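PDB 6BDJ: Tetur07g02040 from Tetranychus urticae, which binds ferric iron and probably acts as an intradiol ring-cleavage dioxygenase, incorporating both atoms of molecular oxygen into catechol-type aromatic substrates. Local coordinates for residues 65-70 with 204-209. Residues are numbered along the deposited sequence; the frame is centred on the assembly and turned at random.
Sequences LNVTLN and SIINID
Within the β-sandwich fold of intradiol dioxygenases, a mostly buried apolar patch joins L65 and V67 of strand 64-73 to I208 and I206 of strand 205-208. The two strands are not paired partners, since strand 218-226 runs between them in the sheet order. The CA atoms of V67 and I206 are 8.4 Å apart, so side chains alone bridge the gap. All the touching is done by methyl groups. CD1 of L65 lies 4.0 Å from CD1 of I208. CG1 of V67 lies 4.2 Å from CD1 of I206. The side chains of each pair lie roughly perpendicular, and a single methyl from each makes the closest contact. I206 reaches V67 through a stretched chain: CG1 is anti to the backbone N (chi1 -173°), and CD1 continues outward (chi2 155°). I208 gets there differently. Its CG1 stands anti to the carbonyl carbon, and a bend at chi2 (-49°) turns CD1 toward L65. The other branch of the valine, V67 CG2, is farther from I206 CD1, at 4.4 Å, and touches only loosely. The contact is small, about 143 Å² in all, and wholly apolar. It lies near the iron site without being part of it: the side chain of I206 is about 9 Å from that of the iron ligand H147. N66 and T68 alternate with L65 and V67 along strand 64-73. Their side chains hydrogen-bond elsewhere: N66 ND2 to E219 OE2, and T68 OG1 with T132 OG1. Backbone hydrogen bonds tie strand 64-73 to strand 218-226 on one edge and to strand 130-136 on the other. F166 of strand 157-166 touches both L65 and I206, and I164 of that strand also packs on I206.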
loop_
_atom_site.group_PDB
_atom_site.type_symbol
_atom_site.label_atom_id
_atom_site.label_comp_id
_atom_site.label_asym_id
_atom_site.label_seq_id
_atom_site.Cartn_x
_atom_site.Cartn_y
_atom_site.Cartn_z
ATOM N N LEU A 65 12.206 1.064 3.477
ATOM C CA LEU A 65 11.357 -0.038 3.891
ATOM C C LEU A 65 11.217 -0.993 2.733
ATOM O O LEU A 65 10.812 -0.586 1.659
ATOM C CB LEU A 65 9.976 0.478 4.256
ATOM C CG LEU A 65 8.848 -0.522 4.522
ATOM C CD1 LEU A 65 9.232 -1.543 5.581
ATOM C CD2 LEU A 65 7.595 0.224 4.982
ATOM N N ASN A 66 11.553 -2.256 2.955
ATOM C CA ASN A 66 11.258 -3.335 2.017
ATOM C C ASN A 66 9.946 -4.013 2.388
ATOM O O ASN A 66 9.802 -4.564 3.486
ATOM C CB ASN A 66 12.371 -4.376 2.026
ATOM C CG ASN A 66 13.672 -3.853 1.441
ATOM O OD1 ASN A 66 13.698 -2.903 0.665
ATOM N ND2 ASN A 66 14.771 -4.483 1.822
ATOM N N VAL A 67 9.006 -3.998 1.456
ATOM C CA VAL A 67 7.680 -4.549 1.655
ATOM C C VAL A 67 7.586 -5.864 0.888
ATOM O O VAL A 67 7.656 -5.864 -0.334
ATOM C CB VAL A 67 6.617 -3.553 1.141
ATOM C CG1 VAL A 67 5.223 -4.186 1.109
ATOM C CG2 VAL A 67 6.588 -2.297 2.004
ATOM N N THR A 68 7.437 -6.977 1.609
ATOM C CA THR A 68 7.252 -8.285 0.992
ATOM C C THR A 68 5.818 -8.701 1.265
ATOM O O THR A 68 5.377 -8.706 2.417
ATOM C CB THR A 68 8.233 -9.322 1.568
ATOM O OG1 THR A 68 9.576 -8.910 1.285
ATOM C CG2 THR A 68 8.010 -10.719 0.979
ATOM N N LEU A 69 5.081 -8.996 0.195
ATOM C CA LEU A 69 3.717 -9.499 0.284
ATOM C C LEU A 69 3.678 -10.919 -0.227
ATOM O O LEU A 69 4.192 -11.184 -1.312
ATOM C CB LEU A 69 2.771 -8.672 -0.571
ATOM C CG LEU A 69 2.722 -7.165 -0.338
ATOM C CD1 LEU A 69 1.464 -6.603 -0.973
ATOM C CD2 LEU A 69 2.721 -6.805 1.132
ATOM N N ASN A 70 3.060 -11.817 0.542
ATOM C CA ASN A 70 2.915 -13.223 0.163
ATOM C C ASN A 70 1.427 -13.490 -0.069
ATOM O O ASN A 70 0.620 -13.310 0.841
ATOM C CB ASN A 70 3.495 -14.124 1.255
ATOM C CG ASN A 70 4.984 -13.863 1.500
ATOM O OD1 ASN A 70 5.825 -14.006 0.595
ATOM N ND2 ASN A 70 5.316 -13.470 2.728
ATOM N N SER A 204 -4.647 -6.179 8.813
ATOM C CA SER A 204 -3.964 -5.676 7.636
ATOM C C SER A 204 -2.757 -4.805 8.044
ATOM O O SER A 204 -2.354 -3.865 7.317
ATOM C CB SER A 204 -4.999 -4.918 6.793
ATOM O OG SER A 204 -4.468 -4.545 5.538
ATOM N N ILE A 205 -2.177 -5.142 9.196
ATOM C CA ILE A 205 -0.987 -4.480 9.711
ATOM C C ILE A 205 0.225 -5.241 9.239
ATOM O O ILE A 205 0.291 -6.439 9.413
ATOM C CB ILE A 205 -0.966 -4.455 11.237
ATOM C CG1 ILE A 205 -2.081 -3.536 11.744
ATOM C CG2 ILE A 205 0.379 -3.964 11.752
ATOM C CD1 ILE A 205 -2.495 -3.779 13.173
ATOM N N ILE A 206 1.190 -4.530 8.652
ATOM C CA ILE A 206 2.445 -5.155 8.227
ATOM C C ILE A 206 3.349 -5.466 9.416
ATOM O O ILE A 206 3.480 -4.678 10.347
ATOM C CB ILE A 206 3.197 -4.374 7.112
ATOM C CG1 ILE A 206 4.407 -5.184 6.609
ATOM C CG2 ILE A 206 3.639 -2.988 7.559
ATOM C CD1 ILE A 206 4.815 -4.839 5.192
ATOM N N ASN A 207 3.951 -6.641 9.345
ATOM C CA ASN A 207 4.833 -7.153 10.371
ATOM C C ASN A 207 6.270 -6.762 10.060
ATOM O O ASN A 207 6.868 -7.253 9.086
ATOM C CB ASN A 207 4.708 -8.671 10.419
ATOM C CG ASN A 207 5.401 -9.266 11.601
ATOM O OD1 ASN A 207 6.557 -9.685 11.514
ATOM N ND2 ASN A 207 4.702 -9.304 12.729
ATOM N N ILE A 208 6.819 -5.874 10.877
ATOM C CA ILE A 208 8.213 -5.418 10.701
ATOM C C ILE A 208 9.169 -6.183 11.587
ATOM O O ILE A 208 9.025 -6.164 12.801
ATOM C CB ILE A 208 8.375 -3.924 11.043
ATOM C CG1 ILE A 208 7.422 -3.073 10.195
ATOM C CG2 ILE A 208 9.825 -3.469 10.847
ATOM C CD1 ILE A 208 7.429 -3.370 8.703
ATOM N N ASP A 209 10.165 -6.805 10.972
ATOM C CA ASP A 209 11.238 -7.478 11.714
ATOM C C ASP A 209 12.011 -6.429 12.542
ATOM O O ASP A 209 12.611 -5.536 11.958
ATOM C CB ASP A 209 12.183 -8.199 10.744
ATOM C CG ASP A 209 11.486 -9.263 9.913
ATOM O OD1 ASP A 209 10.681 -10.027 10.491
ATOM O OD2 ASP A 209 11.746 -9.336 8.686
#